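Local coordinates for malonyl CoA-acyl carrier protein transacylase (Synechocystis sp. PCC 6803 substr. Kazusa, PDB 4RR5) that catalyses transfer of the malonyl group from malonyl-CoA to holo-acyl carrier protein, a step that supplies fatty acid biosynthesis, at residues A126-F131 against E155-S160; T134-A139 against A171-R176. All blocks are in the same frame, centred on the assembly; numbering follows the deposited sequence.

Interaction 1: A126-F131 against E155-S160; sequences AALMKF and EQVVIS
Glu155 and Lys130 run alongside each other, their charged tips turned in the same direction, just beyond the ends of two antiparallel strands. Followed outward, Glu155 CB and CG both pass the lysine ammonium, CG at 3.4 Å from Lys130 NZ. With the chain extended beyond CG (chi2 -170°), the carboxylate reaches the outer part of the lysine: OE1 rests on the aliphatic Lys130 CE, 3.2 Å away, while OE2 forms a salt bridge to Lys130 NZ at 3.4 Å. NZ lies slightly nearer to Glu155 CD than to OE2, and OE2 has a second cationic partner in Arg274. At the backbone, Lys130 N donates to Glu155 O (2.6 Å), continuing the strand pairing past Met129.

Within the strands, Leu128 and Val157 exchange two backbone hydrogen bonds, as do Ala126 and Ile159. On the face carrying Leu128 and Ile159, Leu128 CD1 meets Ile159 CD1 at 4.2 Å. Phe131 crosses Val157 at about a right angle, its CZ 3.5 Å from Val157 CG1. On the other face, Ala127 CB touches Val158 CG2 (3.7 Å); the Val158 side chain is about 7 Å from that of His188, an active-site residue by similarity. The chemistry thus passes from buried hydrocarbon on both faces of the strand pair to a charged, more exposed end, where two cations probably favour an ionised Glu155.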
ATOM      1  N   ALA A 126      -5.399 -13.023  -7.468  1.00 37.68           N
ATOM      2  CA  ALA A 126      -4.228 -13.897  -7.540  1.00 41.01           C
ATOM      3  C   ALA A 126      -3.009 -13.155  -8.062  1.00 40.88           C
ATOM      4  O   ALA A 126      -3.131 -12.236  -8.872  1.00 41.95           O
ATOM      5  CB  ALA A 126      -4.508 -15.109  -8.421  1.00 41.33           C
ATOM      6  N   ALA A 127      -1.828 -13.562  -7.609  1.00 38.38           N
ATOM      7  CA  ALA A 127      -0.595 -12.963  -8.103  1.00 40.46           C
ATOM      8  C   ALA A 127       0.077 -13.903  -9.099  1.00 44.08           C
ATOM      9  O   ALA A 127      -0.060 -15.120  -9.012  1.00 42.09           O
ATOM     10  CB  ALA A 127       0.343 -12.634  -6.958  1.00 37.82           C
ATOM     11  N   LEU A 128       0.798 -13.328 -10.050  1.00 37.63           N
ATOM     12  CA  LEU A 128       1.430 -14.111 -11.093  1.00 36.90           C
ATOM     13  C   LEU A 128       2.884 -13.724 -11.164  1.00 41.25           C
ATOM     14  O   LEU A 128       3.211 -12.555 -11.339  1.00 41.33           O
ATOM     15  CB  LEU A 128       0.745 -13.887 -12.444  1.00 37.90           C
ATOM     16  CG  LEU A 128      -0.702 -14.362 -12.549  1.00 35.88           C
ATOM     17  CD1 LEU A 128      -1.401 -13.742 -13.738  1.00 38.99           C
ATOM     18  CD2 LEU A 128      -0.722 -15.856 -12.673  1.00 43.64           C
ATOM     19  N   MET A 129       3.767 -14.696 -10.990  1.00 47.82           N
ATOM     20  CA  MET A 129       5.182 -14.386 -11.030  1.00 49.43           C
ATOM     21  C   MET A 129       5.780 -15.099 -12.225  1.00 51.33           C
ATOM     22  O   MET A 129       5.566 -16.294 -12.409  1.00 56.40           O
ATOM     23  CB  MET A 129       5.890 -14.788  -9.725  1.00 56.41           C
ATOM     24  CG  MET A 129       7.419 -14.824  -9.876  1.00 69.29           C
ATOM     25  SD  MET A 129       8.443 -14.883  -8.380  1.00 98.12           S
ATOM     26  CE  MET A 129      10.070 -14.597  -9.100  1.00 67.21           C
ATOM     27  N   LYS A 130       6.501 -14.337 -13.043  1.00 47.61           N
ATOM     28  CA  LYS A 130       7.172 -14.855 -14.226  1.00 56.44           C
ATOM     29  C   LYS A 130       6.173 -15.438 -15.233  1.00 55.10           C
ATOM     30  O   LYS A 130       6.055 -16.655 -15.376  1.00 59.06           O
ATOM     31  CB  LYS A 130       8.213 -15.910 -13.829  1.00 58.18           C
ATOM     32  CG  LYS A 130       9.641 -15.546 -14.204  1.00 56.10           C
ATOM     33  CD  LYS A 130      10.275 -14.650 -13.161  1.00 60.93           C
ATOM     34  CE  LYS A 130      11.612 -14.117 -13.641  1.00 62.17           C
ATOM     35  NZ  LYS A 130      11.446 -13.149 -14.761  1.00 63.37           N
ATOM     36  N   PHE A 131       5.470 -14.557 -15.939  1.00 53.97           N
ATOM     37  CA  PHE A 131       4.395 -14.977 -16.833  1.00 52.09           C
ATOM     38  C   PHE A 131       4.627 -14.573 -18.276  1.00 46.48           C
ATOM     39  O   PHE A 131       5.436 -13.704 -18.576  1.00 44.17           O
ATOM     40  CB  PHE A 131       3.046 -14.407 -16.359  1.00 48.56           C
ATOM     41  CG  PHE A 131       3.045 -12.925 -16.192  1.00 45.95           C
ATOM     42  CD1 PHE A 131       3.401 -12.356 -14.982  1.00 43.52           C
ATOM     43  CD2 PHE A 131       2.702 -12.097 -17.251  1.00 49.65           C
ATOM     44  CE1 PHE A 131       3.417 -10.987 -14.830  1.00 46.91           C
ATOM     45  CE2 PHE A 131       2.713 -10.726 -17.107  1.00 48.32           C
ATOM     46  CZ  PHE A 131       3.071 -10.168 -15.898  1.00 46.82           C
ATOM     47  N   GLU A 155       8.210  -8.935 -13.758  1.00 45.20           N
ATOM     48  CA  GLU A 155       8.019 -10.347 -13.484  1.00 48.92           C
ATOM     49  C   GLU A 155       6.692 -10.630 -12.786  1.00 46.62           C
ATOM     50  O   GLU A 155       6.266 -11.786 -12.696  1.00 48.29           O
ATOM     51  CB  GLU A 155       9.164 -10.877 -12.616  1.00 53.39           C
ATOM     52  CG  GLU A 155      10.540 -10.347 -12.980  1.00 57.55           C
ATOM     53  CD  GLU A 155      11.638 -11.094 -12.255  1.00 65.51           C
ATOM     54  OE1 GLU A 155      11.308 -11.871 -11.331  1.00 67.20           O
ATOM     55  OE2 GLU A 155      12.827 -10.914 -12.605  1.00 63.96           O
ATOM     56  N   GLN A 156       6.041  -9.587 -12.280  1.00 48.20           N
ATOM     57  CA  GLN A 156       4.913  -9.812 -11.383  1.00 42.41           C
ATOM     58  C   GLN A 156       3.733  -8.848 -11.513  1.00 41.66           C
ATOM     59  O   GLN A 156       3.898  -7.617 -11.515  1.00 34.75           O
ATOM     60  CB  GLN A 156       5.383  -9.776  -9.934  1.00 35.30           C
ATOM     61  CG  GLN A 156       4.236 -10.038  -8.996  1.00 39.03           C
ATOM     62  CD  GLN A 156       4.604  -9.819  -7.563  1.00 49.13           C
ATOM     63  OE1 GLN A 156       5.762 -10.018  -7.170  1.00 49.00           O
ATOM     64  NE2 GLN A 156       3.624  -9.400  -6.760  1.00 37.29           N
ATOM     65  N   VAL A 157       2.539  -9.435 -11.594  1.00 34.21           N
ATOM     66  CA  VAL A 157       1.299  -8.688 -11.510  1.00 33.99           C
ATOM     67  C   VAL A 157       0.347  -9.355 -10.547  1.00 31.53           C
ATOM     68  O   VAL A 157       0.587 -10.461 -10.082  1.00 34.11           O
ATOM     69  CB  VAL A 157       0.585  -8.575 -12.865  1.00 35.32           C
ATOM     70  CG1 VAL A 157       1.470  -7.846 -13.888  1.00 28.63           C
ATOM     71  CG2 VAL A 157       0.140  -9.966 -13.345  1.00 32.70           C
ATOM     72  N   VAL A 158      -0.744  -8.665 -10.265  1.00 32.64           N
ATOM     73  CA  VAL A 158      -1.855  -9.240  -9.538  1.00 28.72           C
ATOM     74  C   VAL A 158      -3.126  -9.016 -10.336  1.00 27.09           C
ATOM     75  O   VAL A 158      -3.411  -7.897 -10.740  1.00 29.71           O
ATOM     76  CB  VAL A 158      -1.987  -8.623  -8.153  1.00 29.93           C
ATOM     77  CG1 VAL A 158      -3.354  -8.926  -7.564  1.00 27.32           C
ATOM     78  CG2 VAL A 158      -0.856  -9.131  -7.255  1.00 28.18           C
ATOM     79  N   ILE A 159      -3.872 -10.079 -10.598  1.00 29.84           N
ATOM     80  CA  ILE A 159      -5.155  -9.935 -11.269  1.00 31.99           C
ATOM     81  C   ILE A 159      -6.283 -10.009 -10.246  1.00 31.09           C
ATOM     82  O   ILE A 159      -6.089 -10.510  -9.143  1.00 28.57           O
ATOM     83  CB  ILE A 159      -5.364 -11.000 -12.360  1.00 33.50           C
ATOM     84  CG1 ILE A 159      -5.208 -12.407 -11.795  1.00 32.83           C
ATOM     85  CG2 ILE A 159      -4.391 -10.786 -13.504  1.00 30.84           C
ATOM     86  CD1 ILE A 159      -5.447 -13.460 -12.835  1.00 44.89           C
ATOM     87  N   SER A 160      -7.449  -9.490 -10.614  1.00 28.06           N
ATOM     88  CA  SER A 160      -8.558  -9.353  -9.678  1.00 34.44           C
ATOM     89  C   SER A 160      -9.878  -9.642 -10.374  1.00 41.55           C
ATOM     90  O   SER A 160     -10.039  -9.338 -11.553  1.00 39.14           O
ATOM     91  CB  SER A 160      -8.581  -7.941  -9.074  1.00 33.54           C
ATOM     92  OG  SER A 160      -9.606  -7.784  -8.103  1.00 26.58           O
TER

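Interaction 2: T134-A139 against A171-R176; sequences TQLQQA and ANVKAR
Val173 lays its CG2 methyl against the helix that contains Gln135 and Ala139, 3.3 Å from the carbonyl oxygen Gln135 O and 3.6 Å from Ala139 CB. CG1 is anti to the backbone N (chi1 164°), and CG2, anti to the carbonyl carbon, is the branch that comes nearest to the helix. Leu136 borders the same methyl more loosely, with its CD1 4.4 Å from Val173 CG2. The single valine branch therefore meets residues one turn apart, and its hydrocarbon lies beside a main-chain oxygen that also receives a weak helical bond from Ala139 N.

The polar part of the contact comes from Gln135. Its CG stands beside the backbone N, and the chain runs extended from there (chi2 169°), carrying the amide across to the loop. Gln135 OE1 accepts a hydrogen bond from Lys174 N at 2.7 Å, and the donor lies nearly along the C=O axis (166° at the oxygen). Helix 133-140 is the first helix of a ferredoxin-like βαββαβ subdomain, and residues 172-176 belong to the connection from its second helix, 163-171, to its last strand, 178-180. A side chain of one helix thus holds the main chain of the other helix's exit loop. Asp132 reinforces the link: its carboxylate accepts from Gln135 N, and its backbone is hydrogen-bonded to that of Lys174. Lys174 CB packs 3.0 Å from Gln135 OE1, while the rest of the lysine, bent at chi2 and again at chi4, turns off from the helix.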
ATOM      1  N   THR A 134       2.391 -11.832 -23.179  1.00 56.00           N
ATOM      2  CA  THR A 134       1.515 -12.025 -24.330  1.00 51.23           C
ATOM      3  C   THR A 134       0.275 -12.856 -23.983  1.00 55.01           C
ATOM      4  O   THR A 134      -0.853 -12.444 -24.255  1.00 57.85           O
ATOM      5  CB  THR A 134       2.278 -12.705 -25.476  1.00 53.91           C
ATOM      6  OG1 THR A 134       3.478 -11.965 -25.747  1.00 57.07           O
ATOM      7  CG2 THR A 134       1.424 -12.771 -26.728  1.00 50.77           C
ATOM      8  N   GLN A 135       0.486 -14.022 -23.380  1.00 55.17           N
ATOM      9  CA  GLN A 135      -0.620 -14.881 -22.966  1.00 57.19           C
ATOM     10  C   GLN A 135      -1.475 -14.251 -21.878  1.00 58.15           C
ATOM     11  O   GLN A 135      -2.627 -14.633 -21.690  1.00 62.73           O
ATOM     12  CB  GLN A 135      -0.103 -16.228 -22.473  1.00 54.27           C
ATOM     13  CG  GLN A 135       0.385 -17.121 -23.572  1.00 58.00           C
ATOM     14  CD  GLN A 135       1.115 -18.322 -23.040  1.00 67.23           C
ATOM     15  OE1 GLN A 135       0.897 -18.735 -21.902  1.00 67.48           O
ATOM     16  NE2 GLN A 135       2.001 -18.889 -23.857  1.00 66.02           N
ATOM     17  N   LEU A 136      -0.904 -13.309 -21.139  1.00 53.25           N
ATOM     18  CA  LEU A 136      -1.682 -12.606 -20.131  1.00 55.60           C
ATOM     19  C   LEU A 136      -2.702 -11.692 -20.807  1.00 55.01           C
ATOM     20  O   LEU A 136      -3.862 -11.641 -20.389  1.00 47.17           O
ATOM     21  CB  LEU A 136      -0.779 -11.803 -19.191  1.00 50.45           C
ATOM     22  CG  LEU A 136      -1.561 -11.126 -18.064  1.00 52.27           C
ATOM     23  CD1 LEU A 136      -2.354 -12.165 -17.259  1.00 44.20           C
ATOM     24  CD2 LEU A 136      -0.655 -10.291 -17.165  1.00 45.33           C
ATOM     25  N   GLN A 137      -2.274 -10.990 -21.858  1.00 56.38           N
ATOM     26  CA  GLN A 137      -3.149 -10.057 -22.569  1.00 56.66           C
ATOM     27  C   GLN A 137      -4.310 -10.725 -23.265  1.00 62.13           C
ATOM     28  O   GLN A 137      -5.421 -10.204 -23.253  1.00 64.28           O
ATOM     29  CB  GLN A 137      -2.377  -9.277 -23.605  1.00 52.32           C
ATOM     30  CG  GLN A 137      -1.965  -7.926 -23.140  1.00 60.27           C
ATOM     31  CD  GLN A 137      -0.530  -7.712 -23.458  1.00 71.41           C
ATOM     32  OE1 GLN A 137      -0.005  -8.362 -24.356  1.00 78.02           O
ATOM     33  NE2 GLN A 137       0.136  -6.845 -22.711  1.00 67.00           N
ATOM     34  N   GLN A 138      -4.052 -11.865 -23.897  1.00 62.28           N
ATOM     35  CA  GLN A 138      -5.119 -12.593 -24.569  1.00 62.90           C
ATOM     36  C   GLN A 138      -6.170 -13.024 -23.542  1.00 60.50           C
ATOM     37  O   GLN A 138      -7.372 -12.908 -23.791  1.00 61.86           O
ATOM     38  CB  GLN A 138      -4.562 -13.804 -25.342  1.00 65.31           C
ATOM     39  CG  GLN A 138      -3.882 -14.846 -24.462  1.00 72.38           C
ATOM     40  CD  GLN A 138      -3.528 -16.128 -25.189  1.00 73.89           C
ATOM     41  OE1 GLN A 138      -3.738 -16.250 -26.396  1.00 75.32           O
ATOM     42  NE2 GLN A 138      -2.996 -17.101 -24.447  1.00 68.13           N
ATOM     43  N   ALA A 139      -5.710 -13.482 -22.376  1.00 62.77           N
ATOM     44  CA  ALA A 139      -6.595 -13.994 -21.333  1.00 57.17           C
ATOM     45  C   ALA A 139      -7.339 -12.861 -20.632  1.00 56.65           C
ATOM     46  O   ALA A 139      -8.326 -13.099 -19.938  1.00 64.76           O
ATOM     47  CB  ALA A 139      -5.811 -14.812 -20.327  1.00 50.87           C
ATOM     48  N   ALA A 171      -5.018 -21.172 -14.955  1.00 66.78           N
ATOM     49  CA  ALA A 171      -4.791 -22.451 -15.622  1.00 63.75           C
ATOM     50  C   ALA A 171      -4.385 -22.310 -17.093  1.00 64.60           C
ATOM     51  O   ALA A 171      -3.827 -23.238 -17.672  1.00 54.32           O
ATOM     52  CB  ALA A 171      -6.034 -23.315 -15.495  1.00 48.88           C
ATOM     53  N   ASN A 172      -4.643 -21.145 -17.686  1.00 69.13           N
ATOM     54  CA  ASN A 172      -4.355 -20.950 -19.106  1.00 68.10           C
ATOM     55  C   ASN A 172      -3.552 -19.658 -19.393  1.00 71.47           C
ATOM     56  O   ASN A 172      -3.823 -18.909 -20.345  1.00 72.67           O
ATOM     57  CB  ASN A 172      -5.653 -20.970 -19.906  1.00 65.07           C
ATOM     58  CG  ASN A 172      -5.426 -21.296 -21.383  1.00 77.60           C
ATOM     59  OD1 ASN A 172      -4.560 -20.719 -22.046  1.00 79.37           O
ATOM     60  ND2 ASN A 172      -6.191 -22.258 -21.892  1.00 79.69           N
ATOM     61  N   VAL A 173      -2.573 -19.390 -18.532  1.00 65.33           N
ATOM     62  CA  VAL A 173      -1.508 -18.424 -18.811  1.00 62.17           C
ATOM     63  C   VAL A 173      -0.195 -19.038 -18.325  1.00 61.48           C
ATOM     64  O   VAL A 173      -0.083 -19.440 -17.163  1.00 56.09           O
ATOM     65  CB  VAL A 173      -1.739 -17.056 -18.136  1.00 59.97           C
ATOM     66  CG1 VAL A 173      -0.458 -16.244 -18.123  1.00 56.04           C
ATOM     67  CG2 VAL A 173      -2.823 -16.281 -18.856  1.00 60.31           C
ATOM     68  N   LYS A 174       0.792 -19.117 -19.214  1.00 65.63           N
ATOM     69  CA  LYS A 174       2.075 -19.677 -18.830  1.00 61.01           C
ATOM     70  C   LYS A 174       2.736 -18.768 -17.807  1.00 65.75           C
ATOM     71  O   LYS A 174       2.933 -17.563 -18.050  1.00 58.07           O
ATOM     72  CB  LYS A 174       2.995 -19.884 -20.039  1.00 65.85           C
ATOM     73  CG  LYS A 174       4.194 -20.797 -19.760  1.00 67.06           C
ATOM     74  CD  LYS A 174       5.480 -20.014 -19.509  1.00 66.27           C
ATOM     75  CE  LYS A 174       6.599 -20.936 -19.042  1.00 66.80           C
ATOM     76  NZ  LYS A 174       6.580 -21.101 -17.558  1.00 69.59           N
ATOM     77  N   ALA A 175       3.056 -19.398 -16.673  1.00 67.25           N
ATOM     78  CA  ALA A 175       3.662 -18.804 -15.484  1.00 63.76           C
ATOM     79  C   ALA A 175       3.495 -19.763 -14.334  1.00 70.56           C
ATOM     80  O   ALA A 175       2.420 -20.336 -14.156  1.00 71.24           O
ATOM     81  CB  ALA A 175       3.012 -17.498 -15.110  1.00 60.72           C
ATOM     82  N   ARG A 176       4.528 -19.921 -13.527  1.00 61.26           N
ATOM     83  CA  ARG A 176       4.259 -20.261 -12.147  1.00 69.56           C
ATOM     84  C   ARG A 176       5.474 -19.832 -11.346  1.00 73.02           C
ATOM     85  O   ARG A 176       6.596 -19.742 -11.881  1.00 62.08           O
ATOM     86  CB  ARG A 176       3.839 -21.757 -11.959  1.00 73.44           C
ATOM     87  CG  ARG A 176       4.715 -22.887 -12.478  1.00 74.27           C
ATOM     88  CD  ARG A 176       3.866 -24.192 -12.523  1.00 74.40           C
ATOM     89  NE  ARG A 176       2.523 -23.940 -13.064  1.00 65.23           N
ATOM     90  CZ  ARG A 176       2.278 -23.645 -14.341  1.00 62.94           C
ATOM     91  NH1 ARG A 176       3.282 -23.588 -15.213  1.00 67.17           N
ATOM     92  NH2 ARG A 176       1.035 -23.398 -14.749  1.00 56.15           N
TER

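Overall arrangement
Of the four segments, that on strand 124-129 is met first from the N terminus, and helix 133-140 follows almost at once. Strand 156-161 then returns beside strand 124-129, so interaction 1 closes a loop holding that helix and strand 146-153. At the end of helix 163-171 the chain enters residues 171-176, and interaction 2 closes a second loop back to helix 133-140. The four segments alternate, so the contacts cross rather than nest. Interaction 1 joins the two central strands of the ferredoxin-like sheet; interaction 2 joins helix 133-140 to the connection leading to edge strand 178-180. Phe131 bridges them: its CE2 lies 3.4 Å from Leu136 CD2, and its CB 3.3 Å from Ala175 CB.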